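Local coordinates for protein F420-reducing hydrogenase, subunit beta (Methanothermobacter marburgensis, PDB 4OMF) that binds FAD and an iron-sulfur cluster as the beta subunit of the F420-reducing hydrogenase, probably passing electrons from hydrogen to coenzyme F420, at residues 3-7 with 220-224; 52-56 with 155-161. All coordinates share one frame; numbering follows the deposited sequence. Where two conformers were deposited one is given.

Interaction 1 (3-7 with 220-224)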
ATOM      1  N   LEU C   3      32.214 -28.059  -1.062  1.00 29.30           N
ATOM      2  CA  LEU C   3      31.240 -28.627  -0.146  1.00 25.74           C
ATOM      3  C   LEU C   3      31.097 -27.788   1.113  1.00 30.11           C
ATOM      4  O   LEU C   3      30.368 -28.158   2.017  1.00 26.56           O
ATOM      5  CB  LEU C   3      31.621 -30.066   0.232  1.00 29.92           C
ATOM      6  CG  LEU C   3      31.454 -31.179  -0.819  1.00 31.58           C
ATOM      7  CD1 LEU C   3      31.702 -32.548  -0.199  1.00 32.82           C
ATOM      8  CD2 LEU C   3      30.064 -31.136  -1.462  1.00 34.21           C
ATOM      9  N   GLY C   4      31.786 -26.654   1.167  1.00 27.06           N
ATOM     10  CA  GLY C   4      31.746 -25.823   2.348  1.00 27.36           C
ATOM     11  C   GLY C   4      32.598 -26.417   3.456  1.00 28.01           C
ATOM     12  O   GLY C   4      33.319 -27.392   3.249  1.00 30.02           O
ATOM     13  N   THR C   5      32.512 -25.813   4.633  1.00 22.53           N
ATOM     14  CA  THR C   5      33.302 -26.223   5.776  1.00 27.13           C
ATOM     15  C   THR C   5      32.571 -27.359   6.471  1.00 27.51           C
ATOM     16  O   THR C   5      31.358 -27.257   6.700  1.00 22.47           O
ATOM     17  CB  THR C   5      33.519 -25.044   6.732  1.00 28.77           C
ATOM     18  OG1 THR C   5      34.189 -23.992   6.024  1.00 30.21           O
ATOM     19  CG2 THR C   5      34.343 -25.460   7.944  1.00 26.74           C
ATOM     20  N   TYR C   6      33.278 -28.452   6.770  1.00 29.26           N
ATOM     21  CA  TYR C   6      32.639 -29.558   7.495  1.00 31.47           C
ATOM     22  C   TYR C   6      33.593 -30.317   8.412  1.00 26.82           C
ATOM     23  O   TYR C   6      34.808 -30.199   8.297  1.00 27.70           O
ATOM     24  CB  TYR C   6      31.995 -30.550   6.522  1.00 26.07           C
ATOM     25  CG  TYR C   6      32.943 -31.160   5.520  1.00 29.76           C
ATOM     26  CD1 TYR C   6      33.077 -30.620   4.241  1.00 32.37           C
ATOM     27  CD2 TYR C   6      33.688 -32.284   5.837  1.00 29.69           C
ATOM     28  CE1 TYR C   6      33.940 -31.178   3.313  1.00 33.25           C
ATOM     29  CE2 TYR C   6      34.573 -32.844   4.915  1.00 34.79           C
ATOM     30  CZ  TYR C   6      34.686 -32.285   3.657  1.00 37.26           C
ATOM     31  OH  TYR C   6      35.536 -32.835   2.739  1.00 41.33           O
ATOM     32  N   LYS C   7      33.025 -31.116   9.304  1.00 32.47           N
ATOM     33  CA  LYS C   7      33.822 -31.888  10.256  1.00 33.87           C
ATOM     34  C   LYS C   7      33.922 -33.334   9.822  1.00 32.60           C
ATOM     35  O   LYS C   7      34.994 -33.944   9.869  1.00 30.10           O
ATOM     36  CB  LYS C   7      33.215 -31.793  11.660  1.00 35.60           C
ATOM     37  CG  LYS C   7      33.386 -30.424  12.316  1.00 38.49           C
ATOM     38  CD  LYS C   7      32.776 -30.375  13.712  1.00 33.57           C
ATOM     39  CE  LYS C   7      32.805 -28.958  14.270  1.00 36.85           C
ATOM     40  NZ  LYS C   7      34.182 -28.477  14.520  1.00 42.79           N
ATOM     41  N   ILE C 220      26.576 -34.483   6.282  1.00 23.03           N
ATOM     42  CA  ILE C 220      27.734 -33.618   6.472  1.00 21.64           C
ATOM     43  C   ILE C 220      27.564 -32.853   7.781  1.00 24.04           C
ATOM     44  O   ILE C 220      26.660 -32.024   7.880  1.00 24.38           O
ATOM     45  CB  ILE C 220      27.853 -32.616   5.311  1.00 22.26           C
ATOM     46  CG1 ILE C 220      28.065 -33.345   3.980  1.00 25.88           C
ATOM     47  CG2 ILE C 220      28.994 -31.643   5.570  1.00 22.91           C
ATOM     48  CD1 ILE C 220      27.875 -32.435   2.771  1.00 25.82           C
ATOM     49  N   THR C 221      28.387 -33.138   8.794  1.00 24.63           N
ATOM     50  CA  THR C 221      28.306 -32.354  10.030  1.00 20.69           C
ATOM     51  C   THR C 221      29.236 -31.154   9.900  1.00 21.69           C
ATOM     52  O   THR C 221      30.307 -31.263   9.314  1.00 23.89           O
ATOM     53  CB  THR C 221      28.666 -33.175  11.300  1.00 23.00           C
ATOM     54  OG1 THR C 221      29.935 -33.793  11.129  1.00 27.81           O
ATOM     55  CG2 THR C 221      27.628 -34.261  11.549  1.00 29.00           C
ATOM     56  N   ARG C 222      28.823 -30.004  10.429  1.00 22.65           N
ATOM     57  CA  ARG C 222      29.558 -28.771  10.196  1.00 19.85           C
ATOM     58  C   ARG C 222      29.902 -28.000  11.475  1.00 21.38           C
ATOM     59  O   ARG C 222      31.077 -27.724  11.740  1.00 26.33           O
ATOM     60  CB  ARG C 222      28.766 -27.851   9.243  1.00 20.98           C
ATOM     61  CG  ARG C 222      28.353 -28.493   7.914  1.00 22.18           C
ATOM     62  CD  ARG C 222      27.735 -27.461   6.946  1.00 20.10           C
ATOM     63  NE  ARG C 222      27.342 -28.071   5.667  1.00 22.92           N
ATOM     64  CZ  ARG C 222      28.161 -28.234   4.632  1.00 25.65           C
ATOM     65  NH1 ARG C 222      29.437 -27.836   4.697  1.00 22.24           N
ATOM     66  NH2 ARG C 222      27.704 -28.798   3.516  1.00 24.68           N
ATOM     67  N   THR C 223      28.903 -27.623  12.260  1.00 19.45           N
ATOM     68  CA  THR C 223      29.154 -26.811  13.451  1.00 23.21           C
ATOM     69  C   THR C 223      29.336 -27.714  14.668  1.00 27.27           C
ATOM     70  O   THR C 223      29.035 -28.905  14.598  1.00 25.65           O
ATOM     71  CB  THR C 223      28.009 -25.859  13.724  1.00 20.90           C
ATOM     72  OG1 THR C 223      26.829 -26.640  13.945  1.00 24.66           O
ATOM     73  CG2 THR C 223      27.777 -24.910  12.548  1.00 21.93           C
ATOM     74  N   ASP C 224      29.819 -27.161  15.783  1.00 29.64           N
ATOM     75  CA  ASP C 224      29.934 -27.945  17.015  1.00 33.59           C
ATOM     76  C   ASP C 224      28.585 -28.577  17.396  1.00 32.95           C
ATOM     77  O   ASP C 224      28.526 -29.751  17.768  1.00 29.55           O
ATOM     78  CB  ASP C 224      30.455 -27.083  18.181  1.00 38.04           C
ATOM     79  CG  ASP C 224      31.904 -26.632  17.987  1.00 44.33           C
ATOM     80  OD1 ASP C 224      32.586 -27.148  17.074  1.00 42.47           O
ATOM     81  OD2 ASP C 224      32.366 -25.762  18.764  1.00 46.77           O
TER
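R222 lies along the start of the chain and binds the carbonyl oxygens of L3 and T5. Its CB, CG and CD run past T5 O, with CG 3.5 Å from that oxygen, and the chain stays extended from CG to NE. NE itself bonds to S206 OG. At the end of the side chain NH1 and NH2 both donate to L3 O, at 2.9 Å from NH1 and 3.1 Å from NH2, so that one oxygen is gripped end-on by two nitrogens. NH1 also gives a hydrogen to T5 O at 2.8 Å, from above that carbonyl plane, while NH2 has a further acceptor in V199 O. These acceptors, spread round the edge, fix the rotation of the guanidinium, and I220 CG2 lies 3.6 Å above its plane. An arginine suits this buried place because one planar group can serve several carbonyls. G4, between the two gripped carbonyls, has a positive phi of 76°, and a CB there would press on NH1.

Beyond T5 the contact becomes a straight backbone bond, K7 N to T221 O at 2.7 Å. Y6 packs its CB on I220 CG2. The long aliphatic chain of K7 follows R222 O and then bends at chi4 (-67°), leaving NZ 3.3 Å from D224 OD1, a salt bridge whose hydrogen bond is weak, where both residues are exposed. T223 N-caps helix 224-235, its OG1 bonding G226 N and also D204 OD1. The loop thus enters strand 8-14 beside the end of its antiparallel neighbour 217-221, with L3 packed against helix 251-275.

Interaction 2 (52-56 with 155-161)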
ATOM      1  N   GLU C  52      -3.269 -27.774   2.222  0.58 31.44           N
ATOM      2  CA  GLU C  52      -4.669 -27.848   1.791  0.58 33.80           C
ATOM      3  C   GLU C  52      -4.843 -28.457   0.395  0.58 32.02           C
ATOM      4  O   GLU C  52      -5.966 -28.694  -0.044  0.58 34.12           O
ATOM      5  CB  GLU C  52      -5.313 -26.457   1.840  0.58 38.76           C
ATOM      6  CG  GLU C  52      -4.403 -25.317   1.405  0.58 41.15           C
ATOM      7  CD  GLU C  52      -5.054 -23.949   1.573  0.58 47.08           C
ATOM      8  OE1 GLU C  52      -6.305 -23.882   1.605  0.58 49.04           O
ATOM      9  OE2 GLU C  52      -4.314 -22.943   1.677  0.58 45.79           O
ATOM     10  N   GLU C  53      -3.732 -28.707  -0.291  1.00 26.78           N
ATOM     11  CA  GLU C  53      -3.736 -29.450  -1.554  1.00 22.43           C
ATOM     12  C   GLU C  53      -2.706 -30.578  -1.478  1.00 22.11           C
ATOM     13  O   GLU C  53      -1.730 -30.471  -0.738  1.00 22.59           O
ATOM     14  CB  GLU C  53      -3.432 -28.522  -2.740  1.00 27.71           C
ATOM     15  CG  GLU C  53      -4.322 -27.286  -2.822  1.00 32.23           C
ATOM     16  CD  GLU C  53      -5.756 -27.618  -3.172  1.00 45.97           C
ATOM     17  OE1 GLU C  53      -5.989 -28.679  -3.797  1.00 46.74           O
ATOM     18  OE2 GLU C  53      -6.656 -26.826  -2.816  1.00 52.44           O
ATOM     19  N   PHE C  54      -2.930 -31.662  -2.224  1.00 21.98           N
ATOM     20  CA  PHE C  54      -1.959 -32.759  -2.253  1.00 22.22           C
ATOM     21  C   PHE C  54      -0.590 -32.248  -2.708  1.00 24.25           C
ATOM     22  O   PHE C  54      -0.508 -31.552  -3.722  1.00 23.40           O
ATOM     23  CB  PHE C  54      -2.432 -33.876  -3.191  1.00 22.62           C
ATOM     24  CG  PHE C  54      -3.657 -34.593  -2.701  1.00 27.51           C
ATOM     25  CD1 PHE C  54      -3.572 -35.475  -1.640  1.00 33.20           C
ATOM     26  CD2 PHE C  54      -4.888 -34.384  -3.300  1.00 28.99           C
ATOM     27  CE1 PHE C  54      -4.701 -36.141  -1.180  1.00 36.85           C
ATOM     28  CE2 PHE C  54      -6.026 -35.051  -2.839  1.00 36.10           C
ATOM     29  CZ  PHE C  54      -5.924 -35.924  -1.781  1.00 38.51           C
ATOM     30  N   TRP C  55       0.459 -32.609  -1.965  1.00 17.49           N
ATOM     31  CA  TRP C  55       1.853 -32.249  -2.262  1.00 22.60           C
ATOM     32  C   TRP C  55       2.086 -30.739  -2.281  1.00 24.03           C
ATOM     33  O   TRP C  55       2.991 -30.246  -2.953  1.00 19.39           O
ATOM     34  CB  TRP C  55       2.296 -32.877  -3.594  1.00 17.32           C
ATOM     35  CG  TRP C  55       2.217 -34.342  -3.500  1.00 20.41           C
ATOM     36  CD1 TRP C  55       1.221 -35.150  -3.980  1.00 23.25           C
ATOM     37  CD2 TRP C  55       3.108 -35.186  -2.776  1.00 20.96           C
ATOM     38  NE1 TRP C  55       1.467 -36.458  -3.631  1.00 20.42           N
ATOM     39  CE2 TRP C  55       2.617 -36.506  -2.887  1.00 20.31           C
ATOM     40  CE3 TRP C  55       4.286 -34.957  -2.053  1.00 23.63           C
ATOM     41  CZ2 TRP C  55       3.264 -37.599  -2.301  1.00 24.50           C
ATOM     42  CZ3 TRP C  55       4.930 -36.046  -1.475  1.00 22.20           C
ATOM     43  CH2 TRP C  55       4.409 -37.349  -1.597  1.00 21.01           C
ATOM     44  N   LYS C  56       1.264 -30.012  -1.533  1.00 21.77           N
ATOM     45  CA  LYS C  56       1.434 -28.567  -1.398  1.00 19.10           C
ATOM     46  C   LYS C  56       1.554 -28.274   0.096  1.00 17.94           C
ATOM     47  O   LYS C  56       0.563 -27.949   0.747  1.00 19.96           O
ATOM     48  CB  LYS C  56       0.241 -27.820  -2.024  1.00 19.27           C
ATOM     49  CG  LYS C  56       0.522 -26.361  -2.366  1.00 19.79           C
ATOM     50  CD  LYS C  56      -0.618 -25.805  -3.211  1.00 25.84           C
ATOM     51  CE  LYS C  56      -0.299 -24.422  -3.753  1.00 29.44           C
ATOM     52  NZ  LYS C  56      -0.445 -23.371  -2.697  1.00 34.99           N
ATOM     53  N   MET C 155      -2.313 -35.313  -8.861  1.00 21.11           N
ATOM     54  CA  MET C 155      -1.538 -35.094  -7.649  1.00 25.33           C
ATOM     55  C   MET C 155      -1.970 -36.118  -6.584  1.00 23.30           C
ATOM     56  O   MET C 155      -1.146 -36.619  -5.812  1.00 22.29           O
ATOM     57  CB  MET C 155      -1.706 -33.642  -7.163  1.00 19.87           C
ATOM     58  CG  MET C 155      -1.238 -32.603  -8.198  1.00 22.02           C
ATOM     59  SD  MET C 155       0.500 -32.793  -8.692  1.00 25.76           S
ATOM     60  CE  MET C 155       1.330 -32.493  -7.142  1.00 26.78           C
ATOM     61  N   GLU C 156      -3.252 -36.459  -6.583  1.00 22.08           N
ATOM     62  CA  GLU C 156      -3.795 -37.364  -5.588  1.00 22.87           C
ATOM     63  C   GLU C 156      -3.292 -38.799  -5.775  1.00 21.57           C
ATOM     64  O   GLU C 156      -3.235 -39.562  -4.814  1.00 26.35           O
ATOM     65  CB  GLU C 156      -5.333 -37.308  -5.636  1.00 27.34           C
ATOM     66  CG  GLU C 156      -6.069 -38.193  -4.644  1.00 39.96           C
ATOM     67  CD  GLU C 156      -7.580 -38.195  -4.878  1.00 42.11           C
ATOM     68  OE1 GLU C 156      -8.011 -38.096  -6.054  1.00 44.58           O
ATOM     69  OE2 GLU C 156      -8.333 -38.290  -3.882  1.00 42.50           O
ATOM     70  N   LEU C 157      -2.944 -39.175  -7.011  1.00 20.07           N
ATOM     71  CA  LEU C 157      -2.415 -40.520  -7.284  1.00 20.99           C
ATOM     72  C   LEU C 157      -0.939 -40.678  -6.913  1.00 22.08           C
ATOM     73  O   LEU C 157      -0.432 -41.796  -6.891  1.00 20.43           O
ATOM     74  CB  LEU C 157      -2.599 -40.886  -8.764  1.00 20.89           C
ATOM     75  CG  LEU C 157      -3.882 -41.644  -9.133  1.00 21.69           C
ATOM     76  CD1 LEU C 157      -5.099 -40.809  -8.815  1.00 25.05           C
ATOM     77  CD2 LEU C 157      -3.866 -42.012 -10.603  1.00 22.07           C
ATOM     78  N   VAL C 158      -0.246 -39.572  -6.636  1.00 20.24           N
ATOM     79  CA  VAL C 158       1.191 -39.636  -6.287  1.00 19.05           C
ATOM     80  C   VAL C 158       1.405 -40.017  -4.815  1.00 19.02           C
ATOM     81  O   VAL C 158       0.961 -39.296  -3.912  1.00 21.64           O
ATOM     82  CB  VAL C 158       1.891 -38.291  -6.589  1.00 23.15           C
ATOM     83  CG1 VAL C 158       3.325 -38.293  -6.076  1.00 22.44           C
ATOM     84  CG2 VAL C 158       1.843 -38.012  -8.111  1.00 20.47           C
ATOM     85  N   GLU C 159       2.043 -41.164  -4.574  1.00 19.36           N
ATOM     86  CA  GLU C 159       2.364 -41.592  -3.213  1.00 20.27           C
ATOM     87  C   GLU C 159       3.727 -41.089  -2.741  1.00 21.45           C
ATOM     88  O   GLU C 159       3.948 -40.920  -1.542  1.00 23.28           O
ATOM     89  CB  GLU C 159       2.318 -43.123  -3.103  1.00 24.71           C
ATOM     90  CG  GLU C 159       0.916 -43.657  -3.356  1.00 30.92           C
ATOM     91  CD  GLU C 159       0.758 -45.137  -3.066  1.00 43.08           C
ATOM     92  OE1 GLU C 159       1.779 -45.845  -2.939  1.00 43.43           O
ATOM     93  OE2 GLU C 159      -0.406 -45.590  -2.976  1.00 43.37           O
ATOM     94  N   LYS C 160       4.637 -40.859  -3.683  1.00 21.03           N
ATOM     95  CA  LYS C 160       5.976 -40.336  -3.370  1.00 18.30           C
ATOM     96  C   LYS C 160       6.544 -39.672  -4.632  1.00 20.76           C
ATOM     97  O   LYS C 160       6.286 -40.137  -5.729  1.00 18.86           O
ATOM     98  CB  LYS C 160       6.917 -41.455  -2.888  1.00 21.12           C
ATOM     99  CG  LYS C 160       8.291 -40.957  -2.402  1.00 18.75           C
ATOM    100  CD  LYS C 160       9.204 -42.110  -1.953  1.00 22.01           C
ATOM    101  CE  LYS C 160      10.464 -41.570  -1.259  1.00 22.80           C
ATOM    102  NZ  LYS C 160      11.470 -42.623  -0.967  1.00 21.23           N
ATOM    103  N   MET C 161       7.315 -38.603  -4.477  1.00 21.72           N
ATOM    104  CA  MET C 161       8.070 -38.060  -5.605  1.00 20.39           C
ATOM    105  C   MET C 161       9.555 -38.067  -5.236  1.00 20.69           C
ATOM    106  O   MET C 161       9.906 -38.064  -4.055  1.00 21.78           O
ATOM    107  CB  MET C 161       7.586 -36.652  -5.988  1.00 18.23           C
ATOM    108  CG  MET C 161       7.606 -35.622  -4.854  1.00 23.17           C
ATOM    109  SD  MET C 161       6.912 -34.021  -5.379  1.00 24.75           S
ATOM    110  CE  MET C 161       5.252 -34.476  -5.871  1.00 22.08           C
TER
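The indole of W55 has V158 CG1 and M161 CE on one face, both off-centre, and the carbonyl oxygens of M155, V158 and E159 at its edge. The ring of F54 has the aliphatic part of E156 over one face; CG makes a CH-pi contact, 4.0 Å from the ring centroid. E156 CG stands opposite its backbone N (chi1 -180°), the chain extended across the phenyl. W55 NE1 donates to V158 O at 2.9 Å, in the ring plane but above the carbonyl plane, with an N-H...O angle of 140°. M161 CE lies 3.8 Å from W55 CD2, and M161 SD makes an oblique Met-aromatic contact with the six-membered ring. M155, bent at chi2 and chi3, brings CE to 3.7 Å from W55 CB. W55 is third in a type II turn, E53 to K56, between strands 44-51 and 56-62, which meets the loop before strand 160-164. With alanine in place of W55, V158 O would probably lose this donor and a gap would open beside M155 and M161. Flexible methionines suit a flat indole, whose N-H and slightly positive C-H edge meet backbone oxygens; apolar and aromatic contacts plus one directional bond hold the turn.

How the interactions relate
The two contacts lie on opposite sides of the chain's centre, their centres about 33 Å apart, and interaction 2 is nested inside the chain loop that interaction 1 closes. Both are partly buried, with five of ten touching residues buried in interaction 1 and three of eight in interaction 2. Interaction 1 holds the approach to strand 8-14 beside the end of strand 217-221, its neighbour in the large mixed sheet; interaction 2 joins the turn between strands 44-51 and 56-62, at that sheet's margin, to the start of the separate three-stranded sheet. Accordingly, a buried arginine binds backbone carbonyls at 3-7, with an exposed lysine-aspartate salt bridge, whereas 52-56 relies on aromatic rings, methionines and one indole bond.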